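Local coordinates for trafficking protein particle complex subunit 3 (Naegleria fowleri, PDB 6AQ3), which probably serves as a core subunit of the TRAPP tethering complex in vesicle transport and carries a covalently bound palmitic acid, at residues C[46-57]-C[136-146]. Residues are numbered along the deposited sequence; the frame is centred on the assembly and turned at random. Where two conformers were deposited one is given.
Sequences YEDVAAINTQLE and IKQKRLYYSNI
Asn53, in the first turns of helix 49-75, pins Arg140, Tyr142 and Asn145 in the loop that joins helix 134-138 to helix 146-157 in this alpha/beta TRAPP-component fold. Its CB packs against Asn145 ND2, and chi1 of -73° sets CG beside its own backbone N, turning the amide towards the loop backbone. There OD1 accepts from Tyr142 N at 2.8 Å, in a nearly straight bond (171°) whose donor is tilted from the carbonyl plane, while ND2 reaches Arg140 O at 3.2 Å, an acceptor lying in the plane of the amide. Two bonds thus fix the rotation of the amide and grip the chain at and just after Arg140, whose Schellman motif ends helix 134-138. Asn145 answers in the other direction: its ND2 donates to Asn53 O, also the acceptor of Glu57 N, from well above the carbonyl plane.

Apolar side chains fill in towards the start of the helix. Val49 spreads its two methyls over the loop, CG1 against Leu141 CA and CG2 on Lys139 CD, the lysine crossing at about a right angle; Leu141 CD1 meets Ile52 CG2 at 3.7 Å. Two turns further along, Leu56 CB lies against Asn145 CB, and Ile146, whose side chain touches a palmitic acid, directs its CA hydrogen at Leu56 O, with CA 3.3 Å from that oxygen.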
ATOM      1  N   TYR C  46      -4.389  -9.687  18.889  1.00 70.03           N
ATOM      2  CA  TYR C  46      -4.676  -8.521  19.714  0.63 67.56           C
ATOM      3  C   TYR C  46      -3.930  -8.538  21.047  1.00 76.42           C
ATOM      4  O   TYR C  46      -3.829  -7.482  21.684  1.00 82.51           O
ATOM      5  CB  TYR C  46      -6.190  -8.373  19.940  0.63 68.43           C
ATOM      6  CG  TYR C  46      -6.887  -9.487  20.709  0.63 68.62           C
ATOM      7  CD1 TYR C  46      -6.732  -9.612  22.085  0.63 68.35           C
ATOM      8  CD2 TYR C  46      -7.735 -10.382  20.065  0.63 67.40           C
ATOM      9  CE1 TYR C  46      -7.366 -10.607  22.785  0.63 68.20           C
ATOM     10  CE2 TYR C  46      -8.391 -11.382  20.769  0.63 60.48           C
ATOM     11  CZ  TYR C  46      -8.197 -11.485  22.126  0.63 64.53           C
ATOM     12  OH  TYR C  46      -8.820 -12.469  22.844  0.63 72.59           O
ATOM     13  N   GLU C  47      -3.354  -9.662  21.458  1.00 79.65           N
ATOM     14  CA  GLU C  47      -2.749  -9.718  22.783  1.00 89.96           C
ATOM     15  C   GLU C  47      -1.283  -9.316  22.813  1.00 79.80           C
ATOM     16  O   GLU C  47      -0.718  -9.230  23.912  1.00 77.46           O
ATOM     17  CB  GLU C  47      -2.928 -11.105  23.407  1.00102.10           C
ATOM     18  CG  GLU C  47      -4.061 -11.159  24.447  1.00106.77           C
ATOM     19  CD  GLU C  47      -4.891 -12.420  24.337  1.00116.73           C
ATOM     20  OE1 GLU C  47      -4.803 -13.092  23.289  1.00118.77           O
ATOM     21  OE2 GLU C  47      -5.635 -12.742  25.293  1.00124.94           O
ATOM     22  N   ASP C  48      -0.626  -9.160  21.650  1.00 65.18           N
ATOM     23  CA  ASP C  48       0.773  -8.748  21.611  1.00 47.70           C
ATOM     24  C   ASP C  48       0.903  -7.596  20.610  1.00 41.69           C
ATOM     25  O   ASP C  48       1.415  -7.720  19.495  1.00 42.52           O
ATOM     26  CB  ASP C  48       1.709  -9.919  21.314  1.00 52.08           C
ATOM     27  CG  ASP C  48       3.181  -9.552  21.514  1.00 58.75           C
ATOM     28  OD1 ASP C  48       3.469  -8.383  21.860  1.00 55.67           O
ATOM     29  OD2 ASP C  48       4.049 -10.443  21.403  1.00 63.17           O
ATOM     30  N   VAL C  49       0.374  -6.450  21.027  1.00 37.27           N
ATOM     31  CA  VAL C  49       0.411  -5.241  20.220  1.00 39.06           C
ATOM     32  C   VAL C  49       1.845  -4.784  20.021  1.00 43.07           C
ATOM     33  O   VAL C  49       2.201  -4.245  18.962  1.00 49.60           O
ATOM     34  CB  VAL C  49      -0.485  -4.166  20.877  1.00 43.92           C
ATOM     35  CG1 VAL C  49      -0.262  -2.801  20.267  1.00 44.72           C
ATOM     36  CG2 VAL C  49      -1.937  -4.591  20.770  1.00 36.95           C
ATOM     37  N   ALA C  50       2.691  -4.994  21.036  1.00 41.48           N
ATOM     38  CA  ALA C  50       4.097  -4.651  20.912  1.00 42.30           C
ATOM     39  C   ALA C  50       4.745  -5.398  19.754  1.00 38.59           C
ATOM     40  O   ALA C  50       5.471  -4.802  18.952  1.00 47.15           O
ATOM     41  CB  ALA C  50       4.813  -4.952  22.228  1.00 41.01           C
ATOM     42  N   ALA C  51       4.450  -6.687  19.609  1.00 37.38           N
ATOM     43  CA  ALA C  51       5.002  -7.428  18.477  1.00 35.91           C
ATOM     44  C   ALA C  51       4.484  -6.871  17.159  1.00 38.06           C
ATOM     45  O   ALA C  51       5.182  -6.932  16.141  1.00 44.20           O
ATOM     46  CB  ALA C  51       4.686  -8.911  18.596  1.00 34.30           C
ATOM     47  N   ILE C  52       3.244  -6.385  17.146  1.00 37.44           N
ATOM     48  CA  ILE C  52       2.713  -5.757  15.938  1.00 38.81           C
ATOM     49  C   ILE C  52       3.528  -4.523  15.592  1.00 37.43           C
ATOM     50  O   ILE C  52       3.943  -4.332  14.442  1.00 43.21           O
ATOM     51  CB  ILE C  52       1.232  -5.396  16.117  1.00 34.10           C
ATOM     52  CG1 ILE C  52       0.388  -6.651  16.219  1.00 37.02           C
ATOM     53  CG2 ILE C  52       0.773  -4.440  14.977  1.00 33.21           C
ATOM     54  CD1 ILE C  52      -1.066  -6.360  16.468  1.00 41.96           C
ATOM     55  N   ASN C  53       3.737  -3.647  16.575  1.00 35.38           N
ATOM     56  CA  ASN C  53       4.592  -2.481  16.361  1.00 41.40           C
ATOM     57  C   ASN C  53       5.936  -2.898  15.761  1.00 43.92           C
ATOM     58  O   ASN C  53       6.382  -2.349  14.748  1.00 46.78           O
ATOM     59  CB  ASN C  53       4.798  -1.730  17.688  1.00 33.14           C
ATOM     60  CG  ASN C  53       3.541  -0.974  18.119  1.00 41.68           C
ATOM     61  OD1 ASN C  53       2.619  -0.777  17.308  1.00 47.01           O
ATOM     62  ND2 ASN C  53       3.521  -0.487  19.360  1.00 33.87           N
ATOM     63  N   THR C  54       6.565  -3.916  16.349  1.00 50.13           N
ATOM     64  CA  THR C  54       7.886  -4.351  15.900  1.00 46.26           C
ATOM     65  C   THR C  54       7.866  -4.895  14.475  1.00 48.82           C
ATOM     66  O   THR C  54       8.762  -4.588  13.681  1.00 46.20           O
ATOM     67  CB  THR C  54       8.427  -5.383  16.882  1.00 45.33           C
ATOM     68  OG1 THR C  54       8.605  -4.736  18.148  1.00 47.49           O
ATOM     69  CG2 THR C  54       9.747  -5.985  16.389  1.00 39.29           C
ATOM     70  N   GLN C  55       6.868  -5.708  14.125  1.00 48.19           N
ATOM     71  CA  GLN C  55       6.812  -6.242  12.768  0.51 48.72           C
ATOM     72  C   GLN C  55       6.541  -5.154  11.736  1.00 49.91           C
ATOM     73  O   GLN C  55       7.022  -5.240  10.598  1.00 45.07           O
ATOM     74  CB  GLN C  55       5.752  -7.334  12.686  0.51 51.44           C
ATOM     75  CG  GLN C  55       6.245  -8.643  13.229  0.51 59.63           C
ATOM     76  CD  GLN C  55       7.409  -9.166  12.418  0.51 59.55           C
ATOM     77  OE1 GLN C  55       7.322  -9.265  11.187  0.51 55.53           O
ATOM     78  NE2 GLN C  55       8.516  -9.486  13.095  0.51 58.69           N
ATOM     79  N   LEU C  56       5.759  -4.133  12.102  1.00 43.02           N
ATOM     80  CA  LEU C  56       5.523  -3.029  11.185  1.00 39.45           C
ATOM     81  C   LEU C  56       6.827  -2.290  10.918  1.00 47.01           C
ATOM     82  O   LEU C  56       7.114  -1.896   9.779  1.00 45.53           O
ATOM     83  CB  LEU C  56       4.451  -2.089  11.763  1.00 36.16           C
ATOM     84  CG  LEU C  56       3.018  -2.640  11.745  1.00 39.68           C
ATOM     85  CD1 LEU C  56       1.991  -1.725  12.469  1.00 36.37           C
ATOM     86  CD2 LEU C  56       2.612  -2.870  10.277  1.00 36.08           C
ATOM     87  N   GLU C  57       7.646  -2.124  11.960  1.00 45.02           N
ATOM     88  CA  GLU C  57       8.935  -1.473  11.800  1.00 44.72           C
ATOM     89  C   GLU C  57       9.859  -2.288  10.905  1.00 43.74           C
ATOM     90  O   GLU C  57      10.539  -1.731  10.036  1.00 50.19           O
ATOM     91  CB  GLU C  57       9.574  -1.265  13.166  1.00 43.53           C
ATOM     92  CG  GLU C  57      10.678  -0.218  13.184  1.00 45.50           C
ATOM     93  CD  GLU C  57      12.021  -0.758  12.709  1.00 50.16           C
ATOM     94  OE1 GLU C  57      12.168  -2.000  12.598  1.00 46.58           O
ATOM     95  OE2 GLU C  57      12.925   0.071  12.440  1.00 55.27           O
ATOM     96  N   ILE C 136      -7.167  -1.240  22.162  1.00 60.73           N
ATOM     97  CA  ILE C 136      -5.996  -1.079  21.312  1.00 50.10           C
ATOM     98  C   ILE C 136      -5.289   0.242  21.618  1.00 53.86           C
ATOM     99  O   ILE C 136      -4.054   0.328  21.555  1.00 49.25           O
ATOM    100  CB  ILE C 136      -6.384  -1.192  19.824  1.00 51.57           C
ATOM    101  CG1 ILE C 136      -7.024  -2.552  19.538  1.00 52.06           C
ATOM    102  CG2 ILE C 136      -5.164  -0.999  18.933  1.00 38.39           C
ATOM    103  CD1 ILE C 136      -6.220  -3.716  20.009  1.00 52.47           C
ATOM    104  N   LYS C 137      -6.050   1.310  21.886  1.00 58.46           N
ATOM    105  CA  LYS C 137      -5.413   2.580  22.251  1.00 54.18           C
ATOM    106  C   LYS C 137      -4.629   2.438  23.545  1.00 53.30           C
ATOM    107  O   LYS C 137      -3.514   2.945  23.660  1.00 51.39           O
ATOM    108  CB  LYS C 137      -6.447   3.697  22.414  1.00 50.56           C
ATOM    109  CG  LYS C 137      -7.080   4.195  21.140  1.00 62.40           C
ATOM    110  CD  LYS C 137      -8.202   5.216  21.429  1.00 66.35           C
ATOM    111  CE  LYS C 137      -7.673   6.409  22.215  1.00 70.63           C
ATOM    112  NZ  LYS C 137      -8.652   7.533  22.268  1.00 78.45           N
ATOM    113  N   GLN C 138      -5.215   1.762  24.536  1.00 56.36           N
ATOM    114  CA  GLN C 138      -4.557   1.585  25.823  1.00 53.81           C
ATOM    115  C   GLN C 138      -3.275   0.780  25.669  1.00 63.46           C
ATOM    116  O   GLN C 138      -2.315   0.986  26.423  1.00 70.13           O
ATOM    117  CB  GLN C 138      -5.520   0.914  26.808  1.00 52.69           C
ATOM    118  N   LYS C 139      -3.250  -0.147  24.711  1.00 57.02           N
ATOM    119  CA  LYS C 139      -2.058  -0.925  24.417  1.00 52.40           C
ATOM    120  C   LYS C 139      -1.066  -0.181  23.539  1.00 48.67           C
ATOM    121  O   LYS C 139       0.012  -0.720  23.243  1.00 47.71           O
ATOM    122  CB  LYS C 139      -2.459  -2.256  23.775  1.00 54.72           C
ATOM    123  CG  LYS C 139      -3.126  -3.231  24.757  1.00 54.42           C
ATOM    124  CD  LYS C 139      -3.560  -4.496  24.026  1.00 65.98           C
ATOM    125  CE  LYS C 139      -4.593  -5.303  24.806  1.00 71.47           C
ATOM    126  NZ  LYS C 139      -5.682  -5.817  23.901  1.00 74.46           N
ATOM    127  N   ARG C 140      -1.396   1.039  23.122  1.00 47.43           N
ATOM    128  CA  ARG C 140      -0.485   1.914  22.376  1.00 44.77           C
ATOM    129  C   ARG C 140       0.047   1.239  21.106  1.00 51.00           C
ATOM    130  O   ARG C 140       1.254   1.196  20.845  1.00 51.89           O
ATOM    131  CB  ARG C 140       0.662   2.415  23.268  1.00 41.76           C
ATOM    132  CG  ARG C 140       0.165   3.502  24.221  1.00 51.65           C
ATOM    133  CD  ARG C 140       1.240   4.251  24.974  1.00 52.74           C
ATOM    134  NE  ARG C 140       1.866   5.225  24.081  1.00 61.19           N
ATOM    135  CZ  ARG C 140       1.395   6.451  23.862  1.00 57.53           C
ATOM    136  NH1 ARG C 140       0.277   6.858  24.462  1.00 60.87           N
ATOM    137  NH2 ARG C 140       2.023   7.266  23.031  1.00 45.17           N
ATOM    138  N   LEU C 141      -0.872   0.765  20.273  1.00 46.87           N
ATOM    139  CA  LEU C 141      -0.500   0.471  18.895  1.00 40.90           C
ATOM    140  C   LEU C 141       0.018   1.736  18.229  1.00 46.62           C
ATOM    141  O   LEU C 141      -0.564   2.819  18.376  1.00 47.52           O
ATOM    142  CB  LEU C 141      -1.720  -0.036  18.121  1.00 41.09           C
ATOM    143  CG  LEU C 141      -1.621  -0.105  16.602  1.00 41.59           C
ATOM    144  CD1 LEU C 141      -0.771  -1.298  16.207  1.00 41.28           C
ATOM    145  CD2 LEU C 141      -3.034  -0.174  15.987  1.00 47.27           C
ATOM    146  N   TYR C 142       1.117   1.610  17.500  1.00 45.39           N
ATOM    147  CA  TYR C 142       1.580   2.709  16.658  1.00 45.71           C
ATOM    148  C   TYR C 142       1.229   2.342  15.220  1.00 44.66           C
ATOM    149  O   TYR C 142       2.032   1.755  14.478  1.00 44.91           O
ATOM    150  CB  TYR C 142       3.064   2.981  16.862  1.00 46.44           C
ATOM    151  CG  TYR C 142       3.337   3.733  18.141  1.00 48.27           C
ATOM    152  CD1 TYR C 142       2.756   4.986  18.369  1.00 48.03           C
ATOM    153  CD2 TYR C 142       4.203   3.214  19.116  1.00 47.93           C
ATOM    154  CE1 TYR C 142       3.013   5.701  19.546  1.00 47.93           C
ATOM    155  CE2 TYR C 142       4.469   3.921  20.306  1.00 44.63           C
ATOM    156  CZ  TYR C 142       3.865   5.163  20.507  1.00 49.23           C
ATOM    157  OH  TYR C 142       4.102   5.876  21.655  1.00 45.98           O
ATOM    158  N   TYR C 143       0.017   2.744  14.834  1.00 40.16           N
ATOM    159  CA  TYR C 143      -0.583   2.357  13.562  1.00 39.88           C
ATOM    160  C   TYR C 143       0.363   2.552  12.380  1.00 39.50           C
ATOM    161  O   TYR C 143       0.404   1.714  11.473  1.00 34.92           O
ATOM    162  CB  TYR C 143      -1.861   3.166  13.354  1.00 42.55           C
ATOM    163  CG  TYR C 143      -2.666   2.729  12.154  1.00 41.43           C
ATOM    164  CD1 TYR C 143      -3.582   1.685  12.242  1.00 44.40           C
ATOM    165  CD2 TYR C 143      -2.484   3.344  10.928  1.00 39.36           C
ATOM    166  CE1 TYR C 143      -4.330   1.281  11.125  1.00 44.24           C
ATOM    167  CE2 TYR C 143      -3.196   2.956   9.836  1.00 46.12           C
ATOM    168  CZ  TYR C 143      -4.115   1.925   9.931  1.00 45.29           C
ATOM    169  OH  TYR C 143      -4.798   1.558   8.808  1.00 50.60           O
ATOM    170  N   SER C 144       1.129   3.648  12.370  1.00 40.06           N
ATOM    171  CA  SER C 144       2.020   4.002  11.268  1.00 38.06           C
ATOM    172  C   SER C 144       3.480   3.637  11.517  1.00 40.65           C
ATOM    173  O   SER C 144       4.366   4.250  10.911  1.00 41.61           O
ATOM    174  CB  SER C 144       1.941   5.494  10.982  1.00 37.37           C
ATOM    175  OG  SER C 144       0.657   5.847  10.560  1.00 49.96           O
ATOM    176  N   ASN C 145       3.749   2.612  12.334  1.00 35.08           N
ATOM    177  CA  ASN C 145       5.124   2.330  12.737  1.00 37.44           C
ATOM    178  C   ASN C 145       6.016   1.969  11.560  1.00 49.86           C
ATOM    179  O   ASN C 145       7.246   2.121  11.657  1.00 47.34           O
ATOM    180  CB  ASN C 145       5.163   1.202  13.761  1.00 38.44           C
ATOM    181  CG  ASN C 145       6.208   1.448  14.843  1.00 43.33           C
ATOM    182  OD1 ASN C 145       6.517   2.597  15.150  1.00 43.42           O
ATOM    183  ND2 ASN C 145       6.725   0.374  15.447  1.00 46.62           N
ATOM    184  N   ILE C 146       5.425   1.543  10.438  1.00 42.82           N
ATOM    185  CA  ILE C 146       6.198   1.267   9.233  1.00 42.83           C
ATOM    186  C   ILE C 146       7.082   2.457   8.854  1.00 47.72           C
ATOM    187  O   ILE C 146       8.132   2.279   8.227  1.00 48.90           O
ATOM    188  CB  ILE C 146       5.250   0.870   8.090  1.00 41.69           C
ATOM    189  CG1 ILE C 146       6.027   0.204   6.962  1.00 49.76           C
ATOM    190  CG2 ILE C 146       4.534   2.103   7.548  1.00 38.54           C
ATOM    191  CD1 ILE C 146       5.144  -0.609   6.040  1.00 57.03           C
TER